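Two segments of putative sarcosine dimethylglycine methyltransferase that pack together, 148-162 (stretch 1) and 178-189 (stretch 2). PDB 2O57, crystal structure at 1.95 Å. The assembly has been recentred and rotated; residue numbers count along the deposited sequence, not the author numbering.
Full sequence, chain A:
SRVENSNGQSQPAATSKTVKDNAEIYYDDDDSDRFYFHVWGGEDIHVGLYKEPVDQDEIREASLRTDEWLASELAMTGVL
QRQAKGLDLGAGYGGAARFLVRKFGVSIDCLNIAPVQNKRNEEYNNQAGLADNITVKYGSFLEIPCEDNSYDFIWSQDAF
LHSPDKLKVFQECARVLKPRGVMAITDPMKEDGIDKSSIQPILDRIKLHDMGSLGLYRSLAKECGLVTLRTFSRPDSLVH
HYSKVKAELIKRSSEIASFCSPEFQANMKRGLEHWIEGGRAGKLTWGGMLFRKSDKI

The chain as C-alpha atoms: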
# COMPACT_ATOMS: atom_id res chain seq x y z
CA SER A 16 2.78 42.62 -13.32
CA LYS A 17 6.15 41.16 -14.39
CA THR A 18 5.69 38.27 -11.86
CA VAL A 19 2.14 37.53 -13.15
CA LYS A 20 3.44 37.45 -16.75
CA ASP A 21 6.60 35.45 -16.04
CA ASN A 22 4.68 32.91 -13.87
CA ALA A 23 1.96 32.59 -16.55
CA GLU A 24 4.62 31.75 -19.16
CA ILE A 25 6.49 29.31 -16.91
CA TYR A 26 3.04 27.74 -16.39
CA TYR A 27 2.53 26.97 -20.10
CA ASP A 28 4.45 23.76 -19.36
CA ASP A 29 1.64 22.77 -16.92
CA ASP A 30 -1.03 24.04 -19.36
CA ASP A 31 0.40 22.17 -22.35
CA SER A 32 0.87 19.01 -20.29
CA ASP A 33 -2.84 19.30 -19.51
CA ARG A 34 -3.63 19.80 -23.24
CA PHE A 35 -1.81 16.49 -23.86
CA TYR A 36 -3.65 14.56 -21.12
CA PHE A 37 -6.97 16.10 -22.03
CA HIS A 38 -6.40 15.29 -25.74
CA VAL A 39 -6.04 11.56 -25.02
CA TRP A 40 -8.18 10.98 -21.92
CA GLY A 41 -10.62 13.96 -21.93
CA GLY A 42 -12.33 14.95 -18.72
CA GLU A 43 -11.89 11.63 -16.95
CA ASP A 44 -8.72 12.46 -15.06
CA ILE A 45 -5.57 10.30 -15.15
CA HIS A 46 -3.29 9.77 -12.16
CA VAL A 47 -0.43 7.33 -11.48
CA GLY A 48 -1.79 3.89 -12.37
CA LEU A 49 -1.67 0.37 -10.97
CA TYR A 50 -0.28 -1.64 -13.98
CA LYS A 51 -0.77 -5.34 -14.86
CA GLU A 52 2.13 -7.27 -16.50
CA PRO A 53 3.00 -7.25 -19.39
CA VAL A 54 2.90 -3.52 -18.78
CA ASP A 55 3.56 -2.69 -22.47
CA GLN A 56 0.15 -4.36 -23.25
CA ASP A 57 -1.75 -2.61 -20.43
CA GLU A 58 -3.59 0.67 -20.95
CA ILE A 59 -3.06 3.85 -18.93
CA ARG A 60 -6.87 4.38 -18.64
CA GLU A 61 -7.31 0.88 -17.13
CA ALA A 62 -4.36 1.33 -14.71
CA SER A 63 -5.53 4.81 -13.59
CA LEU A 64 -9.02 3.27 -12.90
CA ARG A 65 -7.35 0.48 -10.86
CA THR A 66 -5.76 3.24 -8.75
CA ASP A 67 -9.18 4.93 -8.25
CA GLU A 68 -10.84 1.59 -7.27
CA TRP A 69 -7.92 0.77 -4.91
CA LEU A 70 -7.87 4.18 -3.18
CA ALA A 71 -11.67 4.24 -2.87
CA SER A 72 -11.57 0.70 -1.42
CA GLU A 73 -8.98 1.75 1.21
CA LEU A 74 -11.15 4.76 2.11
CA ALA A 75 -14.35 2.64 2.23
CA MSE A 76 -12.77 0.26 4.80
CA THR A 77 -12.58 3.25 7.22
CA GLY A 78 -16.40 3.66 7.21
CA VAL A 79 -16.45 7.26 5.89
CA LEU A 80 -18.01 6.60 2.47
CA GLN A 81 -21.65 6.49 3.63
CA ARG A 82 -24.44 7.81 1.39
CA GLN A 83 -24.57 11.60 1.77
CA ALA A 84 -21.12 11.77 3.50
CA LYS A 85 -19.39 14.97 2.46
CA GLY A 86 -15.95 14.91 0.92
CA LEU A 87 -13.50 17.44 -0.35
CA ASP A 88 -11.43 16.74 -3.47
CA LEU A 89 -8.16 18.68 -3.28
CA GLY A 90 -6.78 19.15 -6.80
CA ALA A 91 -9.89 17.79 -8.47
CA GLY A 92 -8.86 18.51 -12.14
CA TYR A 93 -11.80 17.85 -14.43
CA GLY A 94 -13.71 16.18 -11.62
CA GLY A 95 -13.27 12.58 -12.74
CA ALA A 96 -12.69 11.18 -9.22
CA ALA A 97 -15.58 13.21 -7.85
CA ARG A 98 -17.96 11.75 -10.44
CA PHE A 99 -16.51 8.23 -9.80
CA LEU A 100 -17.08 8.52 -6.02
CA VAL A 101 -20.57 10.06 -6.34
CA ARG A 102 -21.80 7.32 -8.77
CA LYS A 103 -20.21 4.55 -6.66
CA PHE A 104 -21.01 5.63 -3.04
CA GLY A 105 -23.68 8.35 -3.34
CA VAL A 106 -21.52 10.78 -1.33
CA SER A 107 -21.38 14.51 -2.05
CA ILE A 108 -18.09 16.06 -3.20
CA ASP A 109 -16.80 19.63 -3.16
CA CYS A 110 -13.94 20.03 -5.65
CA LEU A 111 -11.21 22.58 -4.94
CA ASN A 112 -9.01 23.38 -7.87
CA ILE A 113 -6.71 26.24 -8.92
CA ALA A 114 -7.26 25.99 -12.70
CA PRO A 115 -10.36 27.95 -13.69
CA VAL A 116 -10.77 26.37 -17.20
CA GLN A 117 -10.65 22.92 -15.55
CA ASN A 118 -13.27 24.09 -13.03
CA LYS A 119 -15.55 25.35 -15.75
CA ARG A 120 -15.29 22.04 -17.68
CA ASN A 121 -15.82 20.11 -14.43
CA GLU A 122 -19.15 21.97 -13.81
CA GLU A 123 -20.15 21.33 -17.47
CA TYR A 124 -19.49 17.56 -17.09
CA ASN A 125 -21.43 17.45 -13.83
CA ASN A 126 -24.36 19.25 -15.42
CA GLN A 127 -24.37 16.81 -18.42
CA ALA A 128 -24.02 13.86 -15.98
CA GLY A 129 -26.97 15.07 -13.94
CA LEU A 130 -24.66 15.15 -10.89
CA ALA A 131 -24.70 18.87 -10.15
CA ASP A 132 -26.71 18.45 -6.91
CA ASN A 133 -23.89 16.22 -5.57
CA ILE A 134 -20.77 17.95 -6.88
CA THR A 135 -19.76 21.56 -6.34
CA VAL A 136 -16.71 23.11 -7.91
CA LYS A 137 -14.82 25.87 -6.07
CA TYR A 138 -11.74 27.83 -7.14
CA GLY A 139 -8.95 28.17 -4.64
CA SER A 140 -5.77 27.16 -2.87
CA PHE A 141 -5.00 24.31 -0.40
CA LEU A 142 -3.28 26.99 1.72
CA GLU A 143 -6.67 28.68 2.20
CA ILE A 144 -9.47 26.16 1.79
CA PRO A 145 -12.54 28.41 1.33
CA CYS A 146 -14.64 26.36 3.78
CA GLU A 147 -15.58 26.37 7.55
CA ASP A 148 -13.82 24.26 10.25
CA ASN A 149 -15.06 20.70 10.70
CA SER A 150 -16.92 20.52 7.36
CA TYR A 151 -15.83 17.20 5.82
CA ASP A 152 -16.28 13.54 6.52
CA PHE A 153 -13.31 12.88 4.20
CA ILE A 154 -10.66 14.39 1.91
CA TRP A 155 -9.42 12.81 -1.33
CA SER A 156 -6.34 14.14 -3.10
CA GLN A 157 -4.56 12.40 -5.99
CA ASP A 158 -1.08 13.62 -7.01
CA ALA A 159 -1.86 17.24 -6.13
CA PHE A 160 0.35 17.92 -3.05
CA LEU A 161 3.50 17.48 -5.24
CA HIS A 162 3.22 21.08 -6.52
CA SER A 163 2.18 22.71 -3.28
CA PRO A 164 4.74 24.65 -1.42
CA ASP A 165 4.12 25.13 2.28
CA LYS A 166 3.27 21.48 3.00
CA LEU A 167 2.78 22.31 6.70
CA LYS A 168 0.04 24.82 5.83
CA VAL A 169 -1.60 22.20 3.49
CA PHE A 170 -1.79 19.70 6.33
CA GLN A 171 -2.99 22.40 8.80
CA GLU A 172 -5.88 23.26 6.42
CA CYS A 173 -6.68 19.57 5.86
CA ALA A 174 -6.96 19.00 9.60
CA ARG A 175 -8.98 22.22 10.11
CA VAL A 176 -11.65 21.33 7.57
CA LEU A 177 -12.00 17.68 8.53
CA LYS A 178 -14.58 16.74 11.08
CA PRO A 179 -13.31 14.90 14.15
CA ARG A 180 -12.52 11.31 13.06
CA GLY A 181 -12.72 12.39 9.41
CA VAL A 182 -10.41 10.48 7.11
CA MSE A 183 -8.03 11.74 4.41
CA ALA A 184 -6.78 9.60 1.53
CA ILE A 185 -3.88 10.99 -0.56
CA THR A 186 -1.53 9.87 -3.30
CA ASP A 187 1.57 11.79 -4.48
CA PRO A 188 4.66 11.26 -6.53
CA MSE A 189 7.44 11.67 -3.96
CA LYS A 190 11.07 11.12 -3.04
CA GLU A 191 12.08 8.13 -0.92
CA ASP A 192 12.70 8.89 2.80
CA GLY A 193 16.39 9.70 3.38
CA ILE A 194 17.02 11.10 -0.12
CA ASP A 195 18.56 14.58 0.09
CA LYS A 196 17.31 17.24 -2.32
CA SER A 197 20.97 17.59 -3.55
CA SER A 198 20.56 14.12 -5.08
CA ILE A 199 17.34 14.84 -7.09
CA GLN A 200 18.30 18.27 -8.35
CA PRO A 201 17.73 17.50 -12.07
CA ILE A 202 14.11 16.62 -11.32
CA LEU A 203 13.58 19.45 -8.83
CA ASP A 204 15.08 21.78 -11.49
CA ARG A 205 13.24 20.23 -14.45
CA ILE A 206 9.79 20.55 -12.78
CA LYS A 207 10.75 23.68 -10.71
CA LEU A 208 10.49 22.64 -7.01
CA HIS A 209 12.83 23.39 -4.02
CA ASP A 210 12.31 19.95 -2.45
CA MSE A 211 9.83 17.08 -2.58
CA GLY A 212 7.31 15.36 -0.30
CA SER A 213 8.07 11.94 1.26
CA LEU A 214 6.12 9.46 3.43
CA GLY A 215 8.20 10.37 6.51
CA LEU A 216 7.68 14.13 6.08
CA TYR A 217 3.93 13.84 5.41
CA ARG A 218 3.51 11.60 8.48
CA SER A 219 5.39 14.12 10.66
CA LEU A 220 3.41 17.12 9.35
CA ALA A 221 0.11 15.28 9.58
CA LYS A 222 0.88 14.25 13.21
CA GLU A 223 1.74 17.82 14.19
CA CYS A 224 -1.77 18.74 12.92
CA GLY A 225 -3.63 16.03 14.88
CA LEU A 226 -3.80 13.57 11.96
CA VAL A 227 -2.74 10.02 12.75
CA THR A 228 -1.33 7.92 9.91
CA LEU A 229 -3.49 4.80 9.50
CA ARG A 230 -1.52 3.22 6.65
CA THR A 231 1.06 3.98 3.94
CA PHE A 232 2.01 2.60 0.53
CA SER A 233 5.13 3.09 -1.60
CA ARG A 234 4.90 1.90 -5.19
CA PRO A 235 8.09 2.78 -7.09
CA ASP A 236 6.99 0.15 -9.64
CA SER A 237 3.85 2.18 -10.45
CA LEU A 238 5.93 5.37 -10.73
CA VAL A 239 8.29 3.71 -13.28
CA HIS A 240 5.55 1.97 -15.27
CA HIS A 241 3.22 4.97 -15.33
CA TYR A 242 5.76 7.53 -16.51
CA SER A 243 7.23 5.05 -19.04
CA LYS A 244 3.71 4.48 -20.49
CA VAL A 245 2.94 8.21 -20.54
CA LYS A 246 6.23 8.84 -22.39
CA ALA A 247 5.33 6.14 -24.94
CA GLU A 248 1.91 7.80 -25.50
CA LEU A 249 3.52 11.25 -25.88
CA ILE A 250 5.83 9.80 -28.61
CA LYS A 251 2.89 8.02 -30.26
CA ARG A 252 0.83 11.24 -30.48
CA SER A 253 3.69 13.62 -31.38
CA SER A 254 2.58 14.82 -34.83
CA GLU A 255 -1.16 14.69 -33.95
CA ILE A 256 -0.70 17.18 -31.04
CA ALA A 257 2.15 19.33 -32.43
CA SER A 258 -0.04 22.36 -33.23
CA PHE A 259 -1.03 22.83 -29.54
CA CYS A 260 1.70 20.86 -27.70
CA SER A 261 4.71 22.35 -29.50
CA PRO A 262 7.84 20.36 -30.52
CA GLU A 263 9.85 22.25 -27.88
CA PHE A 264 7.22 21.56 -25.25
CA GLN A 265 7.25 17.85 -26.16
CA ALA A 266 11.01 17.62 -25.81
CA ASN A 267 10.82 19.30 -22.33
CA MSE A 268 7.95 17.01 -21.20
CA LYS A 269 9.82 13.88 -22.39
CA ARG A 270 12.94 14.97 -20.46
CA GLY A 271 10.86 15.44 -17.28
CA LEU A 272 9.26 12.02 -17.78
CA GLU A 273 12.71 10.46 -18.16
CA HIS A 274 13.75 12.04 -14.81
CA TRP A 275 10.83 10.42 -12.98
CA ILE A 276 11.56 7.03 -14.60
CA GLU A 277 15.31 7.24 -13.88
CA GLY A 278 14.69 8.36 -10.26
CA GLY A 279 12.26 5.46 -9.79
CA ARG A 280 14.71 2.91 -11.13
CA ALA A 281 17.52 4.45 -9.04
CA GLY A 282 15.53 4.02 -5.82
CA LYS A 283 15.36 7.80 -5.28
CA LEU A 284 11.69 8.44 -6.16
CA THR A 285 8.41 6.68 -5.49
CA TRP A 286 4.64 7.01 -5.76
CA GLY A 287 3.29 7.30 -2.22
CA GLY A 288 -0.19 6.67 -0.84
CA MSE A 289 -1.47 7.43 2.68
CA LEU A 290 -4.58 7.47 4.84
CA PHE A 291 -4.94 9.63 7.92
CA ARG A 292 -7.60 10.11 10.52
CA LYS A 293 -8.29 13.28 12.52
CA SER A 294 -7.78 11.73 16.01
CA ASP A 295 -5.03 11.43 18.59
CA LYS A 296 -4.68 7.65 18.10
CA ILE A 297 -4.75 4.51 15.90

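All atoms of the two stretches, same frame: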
# COMPACT_ATOMS: atom_id res chain seq x y z
N ASP A 148 -14.40 25.35 9.46
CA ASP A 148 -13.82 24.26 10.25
C ASP A 148 -14.80 23.10 10.37
O ASP A 148 -16.01 23.33 10.41
CB ASP A 148 -13.49 24.70 11.67
CG ASP A 148 -12.51 25.85 11.72
OD1 ASP A 148 -12.22 26.46 10.67
OD2 ASP A 148 -12.01 26.11 12.83
N ASN A 149 -14.27 21.88 10.44
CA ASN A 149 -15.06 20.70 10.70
C ASN A 149 -16.20 20.49 9.72
O ASN A 149 -17.31 20.22 10.15
CB ASN A 149 -15.62 20.74 12.14
CG ASN A 149 -14.55 20.88 13.16
OD1 ASN A 149 -13.58 20.11 13.15
ND2 ASN A 149 -14.68 21.88 14.04
N SER A 150 -15.91 20.65 8.42
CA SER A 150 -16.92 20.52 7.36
C SER A 150 -17.01 19.13 6.71
O SER A 150 -18.08 18.73 6.27
CB SER A 150 -16.62 21.54 6.22
OG SER A 150 -17.09 22.84 6.58
N TYR A 151 -15.88 18.40 6.64
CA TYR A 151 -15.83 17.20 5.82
C TYR A 151 -15.71 15.87 6.54
O TYR A 151 -14.91 15.71 7.44
CB TYR A 151 -14.73 17.34 4.74
CG TYR A 151 -15.04 18.50 3.80
CD1 TYR A 151 -16.02 18.36 2.82
CD2 TYR A 151 -14.41 19.72 3.94
CE1 TYR A 151 -16.34 19.41 1.98
CE2 TYR A 151 -14.71 20.80 3.12
CZ TYR A 151 -15.70 20.64 2.14
OH TYR A 151 -16.02 21.68 1.30
N ASP A 152 -16.48 14.90 6.08
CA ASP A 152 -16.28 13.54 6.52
C ASP A 152 -14.96 12.97 6.01
O ASP A 152 -14.37 12.14 6.66
CB ASP A 152 -17.45 12.69 6.07
CG ASP A 152 -18.75 13.18 6.67
OD1 ASP A 152 -18.83 13.10 7.90
OD2 ASP A 152 -19.61 13.69 5.92
N PHE A 153 -14.52 13.42 4.83
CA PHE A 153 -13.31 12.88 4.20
C PHE A 153 -12.73 13.86 3.16
O PHE A 153 -13.41 14.77 2.67
CB PHE A 153 -13.56 11.49 3.56
CG PHE A 153 -14.47 11.51 2.36
CD1 PHE A 153 -13.95 11.64 1.07
CD2 PHE A 153 -15.86 11.38 2.51
CE1 PHE A 153 -14.81 11.66 -0.06
CE2 PHE A 153 -16.73 11.38 1.41
CZ PHE A 153 -16.19 11.52 0.11
N ILE A 154 -11.43 13.69 2.93
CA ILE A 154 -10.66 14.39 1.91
C ILE A 154 -9.99 13.34 1.00
O ILE A 154 -9.43 12.32 1.46
CB ILE A 154 -9.57 15.32 2.50
CG1 ILE A 154 -10.21 16.43 3.30
CG2 ILE A 154 -8.64 15.90 1.36
CD1 ILE A 154 -9.19 17.32 4.15
N TRP A 155 -10.02 13.64 -0.30
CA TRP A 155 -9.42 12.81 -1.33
C TRP A 155 -8.50 13.73 -2.08
O TRP A 155 -8.92 14.86 -2.47
CB TRP A 155 -10.54 12.34 -2.26
CG TRP A 155 -10.18 11.62 -3.57
CD1 TRP A 155 -9.78 12.19 -4.76
CD2 TRP A 155 -10.26 10.21 -3.81
NE1 TRP A 155 -9.63 11.21 -5.73
CE2 TRP A 155 -9.90 9.99 -5.17
CE3 TRP A 155 -10.61 9.11 -3.01
CZ2 TRP A 155 -9.89 8.71 -5.75
CZ3 TRP A 155 -10.59 7.82 -3.58
CH2 TRP A 155 -10.25 7.64 -4.96
N SER A 156 -7.25 13.31 -2.29
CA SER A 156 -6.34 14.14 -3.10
C SER A 156 -5.36 13.24 -3.86
O SER A 156 -4.52 12.58 -3.25
CB SER A 156 -5.59 15.12 -2.19
OG SER A 156 -4.78 16.00 -2.95
N GLN A 157 -5.42 13.25 -5.17
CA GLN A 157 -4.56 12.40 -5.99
C GLN A 157 -3.53 13.22 -6.75
O GLN A 157 -3.89 14.01 -7.65
CB GLN A 157 -5.40 11.60 -6.97
CG GLN A 157 -6.19 10.48 -6.33
CD GLN A 157 -7.08 9.79 -7.36
OE1 GLN A 157 -7.93 10.41 -7.99
NE2 GLN A 157 -6.87 8.51 -7.54
N ASP A 158 -2.27 13.06 -6.33
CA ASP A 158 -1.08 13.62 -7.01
C ASP A 158 -1.08 15.14 -7.07
O ASP A 158 -0.46 15.72 -7.95
CB ASP A 158 -0.94 13.01 -8.42
CG ASP A 158 -0.86 11.47 -8.40
OD1 ASP A 158 -0.65 10.89 -7.30
OD2 ASP A 158 -0.99 10.87 -9.48
N ALA A 159 -1.76 15.78 -6.13
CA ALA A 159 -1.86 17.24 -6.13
C ALA A 159 -0.86 17.94 -5.20
O ALA A 159 -0.51 19.10 -5.43
CB ALA A 159 -3.27 17.64 -5.74
N PHE A 160 -0.49 17.28 -4.10
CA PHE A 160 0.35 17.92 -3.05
C PHE A 160 1.77 18.16 -3.59
O PHE A 160 2.46 19.07 -3.13
CB PHE A 160 0.45 17.02 -1.80
CG PHE A 160 -0.78 17.04 -0.87
CD1 PHE A 160 -2.05 17.47 -1.29
CD2 PHE A 160 -0.62 16.63 0.45
CE1 PHE A 160 -3.16 17.45 -0.40
CE2 PHE A 160 -1.70 16.62 1.33
CZ PHE A 160 -2.98 17.03 0.90
N LEU A 161 2.18 17.36 -4.58
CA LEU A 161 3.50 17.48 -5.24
C LEU A 161 3.89 18.95 -5.52
O LEU A 161 5.02 19.35 -5.25
CB LEU A 161 3.55 16.66 -6.57
CG LEU A 161 4.79 16.78 -7.48
CD1 LEU A 161 6.00 16.24 -6.77
CD2 LEU A 161 4.62 16.03 -8.78
N HIS A 162 2.95 19.72 -6.06
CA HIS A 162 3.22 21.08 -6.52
C HIS A 162 3.05 22.16 -5.45
O HIS A 162 3.46 23.33 -5.62
CB HIS A 162 2.31 21.36 -7.71
CG HIS A 162 2.42 20.33 -8.79
ND1 HIS A 162 3.57 20.15 -9.53
CD2 HIS A 162 1.53 19.41 -9.24
CE1 HIS A 162 3.37 19.18 -10.41
NE2 HIS A 162 2.15 18.71 -10.25
N LYS A 178 -13.89 16.98 9.81
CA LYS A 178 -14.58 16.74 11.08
C LYS A 178 -13.72 15.86 11.97
O LYS A 178 -12.85 15.14 11.48
CB LYS A 178 -15.92 16.04 10.84
CG LYS A 178 -16.95 16.84 10.05
CD LYS A 178 -18.31 16.17 10.17
CE LYS A 178 -19.06 16.17 8.86
NZ LYS A 178 -20.27 15.27 8.99
N PRO A 179 -13.96 15.89 13.29
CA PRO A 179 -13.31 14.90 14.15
C PRO A 179 -13.55 13.49 13.61
O PRO A 179 -14.66 13.15 13.19
CB PRO A 179 -14.04 15.09 15.50
CG PRO A 179 -14.45 16.58 15.46
CD PRO A 179 -14.86 16.80 14.03
N ARG A 180 -12.48 12.69 13.57
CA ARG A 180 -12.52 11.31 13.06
C ARG A 180 -12.77 11.22 11.56
O ARG A 180 -12.90 10.13 11.03
CB ARG A 180 -13.47 10.41 13.86
CG ARG A 180 -13.17 10.38 15.38
CD ARG A 180 -13.86 9.18 16.09
NE ARG A 180 -13.39 7.88 15.55
CZ ARG A 180 -12.19 7.33 15.78
NH1 ARG A 180 -11.25 7.95 16.52
NH2 ARG A 180 -11.90 6.15 15.25
N GLY A 181 -12.80 12.36 10.88
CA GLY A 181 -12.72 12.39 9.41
C GLY A 181 -11.46 11.76 8.87
O GLY A 181 -10.44 11.71 9.56
N VAL A 182 -11.51 11.27 7.63
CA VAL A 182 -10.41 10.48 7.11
C VAL A 182 -9.89 11.15 5.82
O VAL A 182 -10.70 11.61 5.00
CB VAL A 182 -10.82 8.99 6.86
CG1 VAL A 182 -9.71 8.18 6.14
CG2 VAL A 182 -11.11 8.29 8.20
N MSE A 183 -8.57 11.21 5.66
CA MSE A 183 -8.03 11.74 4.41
C MSE A 183 -7.26 10.67 3.67
O MSE A 183 -6.36 10.03 4.25
CB MSE A 183 -7.11 12.92 4.68
CG MSE A 183 -6.38 13.38 3.41
SE MSE A 183 -5.68 15.19 3.44
CE MSE A 183 -4.24 14.96 4.61
N ALA A 184 -7.54 10.52 2.38
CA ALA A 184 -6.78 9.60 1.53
C ALA A 184 -6.03 10.42 0.47
O ALA A 184 -6.65 11.19 -0.28
CB ALA A 184 -7.70 8.55 0.87
N ILE A 185 -4.70 10.26 0.42
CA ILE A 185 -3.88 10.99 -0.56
C ILE A 185 -2.97 10.07 -1.32
O ILE A 185 -2.62 8.96 -0.83
CB ILE A 185 -3.02 12.14 0.05
CG1 ILE A 185 -1.89 11.58 0.97
CG2 ILE A 185 -3.91 13.11 0.80
CD1 ILE A 185 -0.86 12.67 1.35
N THR A 186 -2.60 10.50 -2.52
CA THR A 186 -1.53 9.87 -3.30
C THR A 186 -0.63 11.02 -3.79
O THR A 186 -1.10 12.14 -3.95
CB THR A 186 -2.01 8.98 -4.52
OG1 THR A 186 -2.58 9.78 -5.60
CG2 THR A 186 -2.92 7.83 -4.12
N ASP A 187 0.66 10.75 -3.99
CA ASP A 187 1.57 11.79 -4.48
C ASP A 187 2.83 11.16 -5.01
O ASP A 187 3.44 10.31 -4.34
CB ASP A 187 1.91 12.73 -3.30
CG ASP A 187 2.08 14.21 -3.73
OD1 ASP A 187 1.46 14.64 -4.71
OD2 ASP A 187 2.82 14.93 -3.02
N PRO A 188 3.28 11.60 -6.19
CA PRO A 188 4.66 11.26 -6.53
C PRO A 188 5.54 11.90 -5.46
O PRO A 188 5.23 13.01 -4.96
CB PRO A 188 4.88 11.97 -7.87
CG PRO A 188 3.46 12.17 -8.46
CD PRO A 188 2.62 12.44 -7.22
N MSE A 189 6.60 11.20 -5.06
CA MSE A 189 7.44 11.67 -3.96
C MSE A 189 8.88 11.18 -4.07
O MSE A 189 9.19 10.41 -4.97
CB MSE A 189 6.84 11.34 -2.57
CG MSE A 189 6.09 10.06 -2.35
SE MSE A 189 5.16 10.10 -0.54
CE MSE A 189 3.47 10.63 -0.78
O HOH W 1 -2.16 14.79 -3.52

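Two strands, one ending at Gln157 and the other running through Val182 to Met189, lie side by side and run parallel, their axes 5° apart and 4.6 Å away at closest approach. Residues pair in register from Phe153 with Val182 to Gln157 with Thr186. The backbone bonds alternate as a parallel ladder requires. Val182 N donates to Asp152 O (3.1 Å), and Ile154 N to Val182 O (3.0 Å). Ala184 N then donates to Ile154 O (2.8 Å), Ser156 N to Ala184 O (3.0 Å), and Thr186 N to Ser156 O (2.9 Å). Asp158 N closes the series on Thr186 O (2.8 Å). Before the ladder, Lys178 N bonds Tyr151 O (2.9 Å). A type II turn from Lys178 to Gly181 follows.

At this end Lys178 NZ forms a salt bridge with Asp152 OD1 (2.8 Å). Ile154, Met183, Ser156 and Ile185 share one face of the sheet. There Ile154 CG2 meets the selenium of selenomethionine Met183 (SE, 3.7 Å). Phe160 CZ reaches Ile185 CG2 (4.0 Å), so its ring covers part of this face.

At the far end, side chains hold the chain as it leaves the strand. Thr186 OG1 donates to Asp158 OD1 (2.8 Å). Leu161 N donates to Asp187 OD1 (2.8 Å). One water links Ser156 OG, Phe160 N and Thr186 O.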